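Local atomic coordinates of fiber protein (Snake adenovirus 1, PDB entry 4UMI), a protein that probably forms the trimeric spikes at the vertices of the adenovirus capsid and attaches the virion to a host receptor through its head domain. Residues W168-P173 and L186-S191; F159-P164 and V179-G184. All blocks are in the same frame, centred on the assembly; numbering follows the deposited sequence.

Overall arrangement
Both contacts lie in the head domain of the trimeric fibre and share the sheet containing strands 168-172, 175-182 and 185-190. Contact 1 joins side chains of the two strands flanking 175-182, whereas contact 2 sets the end of helix 154-161 against 175-182 itself. Their centres are about 13 Å apart. The two are stitched together by backbone bonds, Trp168 N to Val179 O and Thr187 N to Ser180 O, each 2.8 Å long. Trp168 supplies a second connection: its ring meets those of His163 and Phe159, with Trp168 CH2 lying 3.5 Å from Phe159 CE2. Val179 touches Leu160 in contact 2 and Leu188 of contact 1.

Contact 1 (W168-P173 and L186-S191); sequences WLIAFP and LTLEIS
Leu188 meets Ile170 and Phe172 with the fork of its side chain, across the strand that separates them. Its CD1 methyl lies 4.2 Å from Ile170 CG2, and the two side chains cross at about a right angle. The same methyl reaches the Phe172 ring at its edge, near the ring plane, with CD1 4.2 Å from Phe172 CE2. Leu188 CD2 stands equally close to that ring carbon, so the fork of the leucine embraces one corner of the ring.

Leu188 does not set out directly at strand 168-172; its end is carried there by the torsions, CG lying opposite the backbone N (chi1 166°) before the branch turns. On the other strand, Ile170 divides its two arms between two neighbours. CG2 faces the leucine, whereas CG1 lies over one face of the Phe172 ring, 4.2 Å above the plane and displaced toward the rim. That packing within the strand backs one face of the ring while its edge meets the leucine.

Strands 168-172 and 185-190 each pair antiparallel with 175-182, and therefore run the same way as each other. Gly177, backbone-bonded to Ile170 in the intervening strand, has no side chain, which is consistent with Ile170 and Leu188 meeting across it; Val179 of the same strand packs against Leu188. The cluster faces the other sheet of the head, where Ala138 touches both Ile170 and Phe172 and Phe119 touches Leu188. Leu169, by contrast, packs on Pro173 of the second subunit.

Only carbon meets carbon in this buried patch, at ordinary van der Waals spacing and over a modest 95 Å². Cohesion here consequently depends on shape and the exclusion of water, while the directional bonding of the sheet is left to the backbone.

Contact 2 (F159-P164 and V179-G184); sequences FLTAHP and VSVDEG
The last turn of helix 154-161, the helix leading into strand 168-172, packs its side chains on strand 175-182 of the head domain. Leu160 points at the strand and spans two of its residues, both facing the helix. Near its root, Leu160 CB lies 3.9 Å from Val181 CG1 in the conformer described here, one of two modelled for this valine. At its far end the leucine spreads its methyl groups before Val179: CD2 is 4.3 Å from Val179 CG1 and CD1 is 4.4 Å from that same carbon. The Leu160 torsion places CG opposite the carbonyl carbon (chi1 -69°), sending the fork along the strand toward Val179 while CB stays beside Val181.

Thr161 borders the contact on its exposed side. Its methyl is directed at Val181, but the modelled separation is too short to be reliable. The hydroxyl serves the helix instead, with OG1 hydrogen-bonded to Ser158 O. Contact is therefore apolar throughout, more deeply buried at Val179 than at Val181.

Beyond this pair, Leu160 also rests on Leu186 of strand 185-190 and Leu136 of strand 131-140, which brings the helix end against both sheets. Its carbonyl O accepts a hydrogen bond from Trp168 NE1, tying the helix to strand 168-172, and the following His163 and Pro164 pack on Tyr139 of the second subunit.

Contact 1 (W168-P173 and L186-S191)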
ATOM      1  N   TRP A 168     -10.011   4.128 -11.502  1.00 15.29           N
ATOM      2  CA  TRP A 168      -9.076   3.564 -10.529  1.00 15.96           C
ATOM      3  C   TRP A 168      -9.860   2.761  -9.499  1.00 14.28           C
ATOM      4  O   TRP A 168     -10.556   3.305  -8.661  1.00 16.57           O
ATOM      5  CB  TRP A 168      -8.362   4.684  -9.817  1.00 14.87           C
ATOM      6  CG  TRP A 168      -7.575   5.621 -10.711  1.00 14.73           C
ATOM      7  CD1 TRP A 168      -8.094   6.481 -11.641  1.00 15.17           C
ATOM      8  CD2 TRP A 168      -6.143   5.753 -10.783  1.00 14.74           C
ATOM      9  NE1 TRP A 168      -7.070   7.148 -12.264  1.00 15.08           N
ATOM     10  CE2 TRP A 168      -5.860   6.732 -11.766  1.00 14.15           C
ATOM     11  CE3 TRP A 168      -5.079   5.158 -10.094  1.00 13.87           C
ATOM     12  CZ2 TRP A 168      -4.532   7.092 -12.110  1.00 15.29           C
ATOM     13  CZ3 TRP A 168      -3.772   5.510 -10.441  1.00 14.95           C
ATOM     14  CH2 TRP A 168      -3.527   6.478 -11.440  1.00 15.92           C
ATOM     15  N   LEU A 169      -9.650   1.465  -9.532  1.00 15.21           N
ATOM     16  CA  LEU A 169     -10.212   0.556  -8.565  1.00 15.40           C
ATOM     17  C   LEU A 169      -9.374   0.633  -7.320  1.00 13.85           C
ATOM     18  O   LEU A 169      -8.153   0.518  -7.391  1.00 14.99           O
ATOM     19  CB  LEU A 169     -10.211  -0.850  -9.169  1.00 18.11           C
ATOM     20  CG  LEU A 169     -10.782  -1.962  -8.330  1.00 18.29           C
ATOM     21  CD1 LEU A 169     -12.263  -1.732  -8.050  1.00 21.74           C
ATOM     22  CD2 LEU A 169     -10.558  -3.313  -9.018  1.00 19.02           C
ATOM     23  N   ILE A 170      -9.979   0.888  -6.168  1.00 14.52           N
ATOM     24  CA  ILE A 170      -9.266   1.154  -4.950  1.00 13.84           C
ATOM     25  C   ILE A 170      -9.858   0.426  -3.770  1.00 14.17           C
ATOM     26  O   ILE A 170     -11.060   0.453  -3.551  1.00 16.84           O
ATOM     27  CB  ILE A 170      -9.145   2.668  -4.710  1.00 15.98           C
ATOM     28  CG1 ILE A 170      -8.293   2.995  -3.489  1.00 16.57           C
ATOM     29  CG2 ILE A 170     -10.486   3.359  -4.618  1.00 16.07           C
ATOM     30  CD1 ILE A 170      -7.734   4.408  -3.490  1.00 15.80           C
ATOM     31  N   ALA A 171      -9.034  -0.251  -2.991  1.00 12.96           N
ATOM     32  CA  ALA A 171      -9.439  -0.922  -1.785  1.00 13.50           C
ATOM     33  C   ALA A 171      -9.236  -0.050  -0.561  1.00 13.18           C
ATOM     34  O   ALA A 171      -8.159   0.448  -0.313  1.00 15.61           O
ATOM     35  CB  ALA A 171      -8.671  -2.224  -1.589  1.00 15.40           C
ATOM     36  N   PHE A 172     -10.289   0.096   0.235  1.00 12.65           N
ATOM     37  CA  PHE A 172     -10.226   0.688   1.566  1.00 12.21           C
ATOM     38  C   PHE A 172     -10.463  -0.431   2.591  1.00 12.43           C
ATOM     39  O   PHE A 172     -10.884  -1.517   2.200  1.00 13.57           O
ATOM     40  CB  PHE A 172     -11.297   1.798   1.703  1.00 12.83           C
ATOM     41  CG  PHE A 172     -11.092   2.976   0.822  1.00 12.33           C
ATOM     42  CD1 PHE A 172     -10.102   3.908   1.113  1.00 13.16           C
ATOM     43  CD2 PHE A 172     -11.857   3.165  -0.318  1.00 13.43           C
ATOM     44  CE1 PHE A 172      -9.927   5.048   0.323  1.00 13.23           C
ATOM     45  CE2 PHE A 172     -11.640   4.287  -1.104  1.00 13.96           C
ATOM     46  CZ  PHE A 172     -10.672   5.195  -0.798  1.00 12.82           C
ATOM     47  N   PRO A 173     -10.267  -0.177   3.868  1.00 12.26           N
ATOM     48  CA  PRO A 173     -10.393  -1.309   4.786  1.00 13.70           C
ATOM     49  C   PRO A 173     -11.785  -1.933   4.800  1.00 13.54           C
ATOM     50  O   PRO A 173     -11.911  -3.156   4.888  1.00 15.18           O
ATOM     51  CB  PRO A 173     -10.028  -0.714   6.128  1.00 14.65           C
ATOM     52  CG  PRO A 173      -9.016   0.327   5.775  1.00 14.85           C
ATOM     53  CD  PRO A 173      -9.555   0.952   4.481  1.00 12.60           C
ATOM     54  N   LEU A 186     -14.171  14.975  -9.753  1.00 20.24           N
ATOM     55  CA  LEU A 186     -13.814  13.634  -9.304  1.00 19.35           C
ATOM     56  C   LEU A 186     -15.046  12.958  -8.733  1.00 17.63           C
ATOM     57  O   LEU A 186     -15.767  13.585  -7.947  1.00 18.85           O
ATOM     58  CB  LEU A 186     -12.710  13.766  -8.271  1.00 18.70           C
ATOM     59  CG  LEU A 186     -12.241  12.472  -7.627  1.00 17.97           C
ATOM     60  CD1 LEU A 186     -10.774  12.573  -7.258  1.00 19.32           C
ATOM     61  CD2 LEU A 186     -13.048  12.086  -6.405  1.00 18.19           C
ATOM     62  N   THR A 187     -15.245  11.698  -9.090  1.00 16.75           N
ATOM     63  CA  THR A 187     -16.228  10.855  -8.451  1.00 17.09           C
ATOM     64  C   THR A 187     -15.556   9.634  -7.833  1.00 17.14           C
ATOM     65  O   THR A 187     -14.735   9.017  -8.501  1.00 17.64           O
ATOM     66  CB  THR A 187     -17.313  10.370  -9.422  1.00 19.37           C
ATOM     67  OG1 THR A 187     -18.027  11.496  -9.944  1.00 23.38           O
ATOM     68  CG2 THR A 187     -18.329   9.432  -8.736  1.00 21.47           C
ATOM     69  N   LEU A 188     -15.913   9.331  -6.573  1.00 16.02           N
ATOM     70  CA  LEU A 188     -15.495   8.088  -5.933  1.00 15.34           C
ATOM     71  C   LEU A 188     -16.799   7.357  -5.650  1.00 14.91           C
ATOM     72  O   LEU A 188     -17.581   7.782  -4.790  1.00 17.82           O
ATOM     73  CB  LEU A 188     -14.732   8.375  -4.638  1.00 16.40           C
ATOM     74  CG  LEU A 188     -14.550   7.112  -3.736  1.00 18.65           C
ATOM     75  CD1 LEU A 188     -13.720   6.012  -4.334  1.00 18.98           C
ATOM     76  CD2 LEU A 188     -14.115   7.473  -2.359  1.00 20.19           C
ATOM     77  N   GLU A 189     -17.003   6.266  -6.366  1.00 14.95           N
ATOM     78  CA  GLU A 189     -18.176   5.406  -6.145  1.00 16.23           C
ATOM     79  C   GLU A 189     -17.782   4.304  -5.192  1.00 14.84           C
ATOM     80  O   GLU A 189     -16.660   3.855  -5.277  1.00 16.51           O
ATOM     81  CB  GLU A 189     -18.610   4.775  -7.477  1.00 19.34           C
ATOM     82  CG  GLU A 189     -19.033   5.767  -8.517  1.00 27.89           C
ATOM     83  CD  GLU A 189     -19.965   5.201  -9.538  1.00 42.38           C
ATOM     84  OE1 GLU A 189     -19.968   3.951  -9.788  1.00 34.73           O
ATOM     85  OE2 GLU A 189     -20.703   6.036 -10.097  1.00 48.06           O
ATOM     86  N   ILE A 190     -18.672   3.875  -4.309  1.00 13.86           N
ATOM     87  CA  ILE A 190     -18.345   2.916  -3.280  1.00 13.72           C
ATOM     88  C   ILE A 190     -19.264   1.710  -3.257  1.00 13.82           C
ATOM     89  O   ILE A 190     -20.427   1.785  -3.534  1.00 17.04           O
ATOM     90  CB  ILE A 190     -18.300   3.560  -1.873  1.00 15.56           C
ATOM     91  CG1 ILE A 190     -19.624   4.269  -1.523  1.00 15.58           C
ATOM     92  CG2 ILE A 190     -17.182   4.557  -1.824  1.00 16.99           C
ATOM     93  CD1 ILE A 190     -19.662   4.863  -0.151  1.00 16.15           C
ATOM     94  N   SER A 191     -18.704   0.573  -2.901  1.00 14.44           N
ATOM     95  CA  SER A 191     -19.395  -0.715  -2.909  1.00 15.20           C
ATOM     96  C   SER A 191     -20.417  -0.841  -1.808  1.00 15.49           C
ATOM     97  O   SER A 191     -21.339  -1.619  -1.933  1.00 19.37           O
ATOM     98  CB  SER A 191     -18.393  -1.889  -2.837  1.00 17.09           C
ATOM     99  OG  SER A 191     -17.655  -1.864  -1.630  1.00 17.59           O
TER

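Contact 2 (F159-P164 and V179-G184)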
ATOM      1  N   PHE A 159      -3.788  13.643 -14.239  1.00 19.46           N
ATOM      2  CA  PHE A 159      -3.192  12.405 -13.722  1.00 17.93           C
ATOM      3  C   PHE A 159      -4.247  11.278 -13.730  1.00 17.83           C
ATOM      4  O   PHE A 159      -3.972  10.167 -14.146  1.00 19.07           O
ATOM      5  CB  PHE A 159      -2.738  12.672 -12.300  1.00 16.97           C
ATOM      6  CG  PHE A 159      -2.157  11.472 -11.601  1.00 16.82           C
ATOM      7  CD1 PHE A 159      -0.832  11.168 -11.698  1.00 18.06           C
ATOM      8  CD2 PHE A 159      -2.972  10.643 -10.833  1.00 17.05           C
ATOM      9  CE1 PHE A 159      -0.277  10.098 -11.034  1.00 18.86           C
ATOM     10  CE2 PHE A 159      -2.421   9.588 -10.177  1.00 16.92           C
ATOM     11  CZ  PHE A 159      -1.089   9.316 -10.274  1.00 17.97           C
ATOM     12  N   LEU A 160      -5.451  11.574 -13.250  1.00 17.78           N
ATOM     13  CA  LEU A 160      -6.488  10.554 -13.121  1.00 18.21           C
ATOM     14  C   LEU A 160      -6.975  10.037 -14.480  1.00 20.02           C
ATOM     15  O   LEU A 160      -7.273   8.841 -14.646  1.00 20.53           O
ATOM     16  CB  LEU A 160      -7.652  11.077 -12.316  1.00 20.16           C
ATOM     17  CG  LEU A 160      -7.335  11.288 -10.836  1.00 20.02           C
ATOM     18  CD1 LEU A 160      -8.470  12.004 -10.160  1.00 22.02           C
ATOM     19  CD2 LEU A 160      -7.026   9.988 -10.109  1.00 21.23           C
ATOM     20  N   THR A 161      -7.032  10.915 -15.489  1.00 20.53           N
ATOM     21  CA  THR A 161      -7.580  10.547 -16.785  1.00 22.21           C
ATOM     22  C   THR A 161      -6.593   9.672 -17.547  1.00 22.51           C
ATOM     23  O   THR A 161      -6.975   8.940 -18.457  1.00 28.39           O
ATOM     24  CB  THR A 161      -7.906  11.793 -17.612  1.00 26.08           C
ATOM     25  OG1 THR A 161      -6.707  12.491 -17.916  1.00 36.33           O
ATOM     26  CG2 THR A 161      -8.875  12.664 -16.933  1.00 30.30           C
ATOM     27  N   ALA A 162      -5.320   9.724 -17.172  1.00 22.83           N
ATOM     28  CA  ALA A 162      -4.292   8.937 -17.863  1.00 27.23           C
ATOM     29  C   ALA A 162      -4.403   7.405 -17.687  1.00 26.42           C
ATOM     30  O   ALA A 162      -3.822   6.628 -18.449  1.00 27.90           O
ATOM     31  CB  ALA A 162      -2.901   9.423 -17.475  1.00 29.03           C
ATOM     32  N   HIS A 163      -5.172   6.950 -16.711  1.00 24.21           N
ATOM     33  CA  HIS A 163      -5.217   5.536 -16.406  1.00 21.95           C
ATOM     34  C   HIS A 163      -5.749   4.803 -17.606  1.00 18.24           C
ATOM     35  O   HIS A 163      -6.684   5.256 -18.218  1.00 20.40           O
ATOM     36  CB  HIS A 163      -6.144   5.339 -15.216  1.00 19.25           C
ATOM     37  CG  HIS A 163      -6.066   3.993 -14.580  1.00 20.03           C
ATOM     38  ND1 HIS A 163      -6.540   2.842 -15.171  1.00 22.35           N
ATOM     39  CD2 HIS A 163      -5.575   3.621 -13.374  1.00 20.50           C
ATOM     40  CE1 HIS A 163      -6.330   1.818 -14.369  1.00 25.71           C
ATOM     41  NE2 HIS A 163      -5.761   2.268 -13.262  1.00 22.44           N
ATOM     42  N   PRO A 164      -5.182   3.630 -17.907  1.00 20.92           N
ATOM     43  CA  PRO A 164      -5.569   2.936 -19.137  1.00 25.72           C
ATOM     44  C   PRO A 164      -7.041   2.563 -19.171  1.00 27.18           C
ATOM     45  O   PRO A 164      -7.575   2.301 -20.245  1.00 30.22           O
ATOM     46  CB  PRO A 164      -4.652   1.704 -19.177  1.00 28.30           C
ATOM     47  CG  PRO A 164      -3.926   1.670 -17.888  1.00 31.29           C
ATOM     48  CD  PRO A 164      -4.011   3.019 -17.268  1.00 24.17           C
ATOM     49  N   VAL A 179     -12.510   5.410  -8.507  1.00 14.76           N
ATOM     50  CA  VAL A 179     -12.312   6.819  -8.718  1.00 14.73           C
ATOM     51  C   VAL A 179     -12.227   7.118 -10.216  1.00 15.56           C
ATOM     52  O   VAL A 179     -11.538   6.427 -10.956  1.00 17.57           O
ATOM     53  CB  VAL A 179     -10.995   7.300  -8.070  1.00 15.09           C
ATOM     54  CG1 VAL A 179     -10.746   8.767  -8.331  1.00 18.23           C
ATOM     55  CG2 VAL A 179     -11.001   7.086  -6.567  1.00 17.68           C
ATOM     56  N   SER A 180     -12.940   8.148 -10.641  1.00 17.03           N
ATOM     57  CA  SER A 180     -12.856   8.604 -12.030  1.00 18.97           C
ATOM     58  C   SER A 180     -13.045  10.118 -12.026  1.00 18.82           C
ATOM     59  O   SER A 180     -13.400  10.732 -11.014  1.00 19.01           O
ATOM     60  CB  SER A 180     -13.948   7.929 -12.854  1.00 20.80           C
ATOM     61  OG  SER A 180     -15.235   8.305 -12.423  1.00 23.23           O
ATOM     62  N   VAL A 181     -12.736  10.745 -13.154  1.00 21.62           N
ATOM     63  CA  VAL A 181     -12.923  12.181 -13.276  0.50 21.03           C
ATOM     64  C   VAL A 181     -13.625  12.479 -14.606  1.00 21.21           C
ATOM     65  O   VAL A 181     -13.377  11.813 -15.605  1.00 23.88           O
ATOM     66  CB  VAL A 181     -11.574  12.935 -13.132  0.50 19.70           C
ATOM     67  CG1 VAL A 181     -10.629  12.628 -14.284  0.50 18.10           C
ATOM     68  CG2 VAL A 181     -11.775  14.431 -12.963  0.50 21.81           C
ATOM     69  N   ASP A 182     -14.489  13.488 -14.582  1.00 22.64           N
ATOM     70  CA  ASP A 182     -15.180  13.924 -15.804  1.00 25.86           C
ATOM     71  C   ASP A 182     -15.340  15.421 -15.725  1.00 24.03           C
ATOM     72  O   ASP A 182     -15.935  15.948 -14.781  1.00 24.43           O
ATOM     73  CB  ASP A 182     -16.522  13.206 -15.912  1.00 26.58           C
ATOM     74  CG  ASP A 182     -17.244  13.464 -17.220  1.00 36.13           C
ATOM     75  OD1 ASP A 182     -16.631  13.945 -18.190  1.00 39.77           O
ATOM     76  OD2 ASP A 182     -18.445  13.146 -17.256  1.00 49.10           O
ATOM     77  N   GLU A 183     -14.793  16.114 -16.733  1.00 27.65           N
ATOM     78  CA  GLU A 183     -14.869  17.578 -16.817  1.00 33.59           C
ATOM     79  C   GLU A 183     -14.446  18.220 -15.494  1.00 29.09           C
ATOM     80  O   GLU A 183     -15.117  19.115 -14.967  1.00 30.45           O
ATOM     81  CB  GLU A 183     -16.281  18.023 -17.264  1.00 36.53           C
ATOM     82  CG  GLU A 183     -16.498  17.853 -18.758  1.00 48.44           C
ATOM     83  CD  GLU A 183     -17.932  18.058 -19.221  1.00 50.83           C
ATOM     84  OE1 GLU A 183     -18.775  18.547 -18.430  1.00 60.20           O
ATOM     85  OE2 GLU A 183     -18.209  17.721 -20.395  1.00 66.92           O
ATOM     86  N   GLY A 184     -13.354  17.703 -14.929  1.00 26.85           N
ATOM     87  CA  GLY A 184     -12.772  18.279 -13.742  1.00 26.44           C
ATOM     88  C   GLY A 184     -13.494  17.950 -12.438  1.00 23.89           C
ATOM     89  O   GLY A 184     -13.228  18.572 -11.415  1.00 25.60           O
TER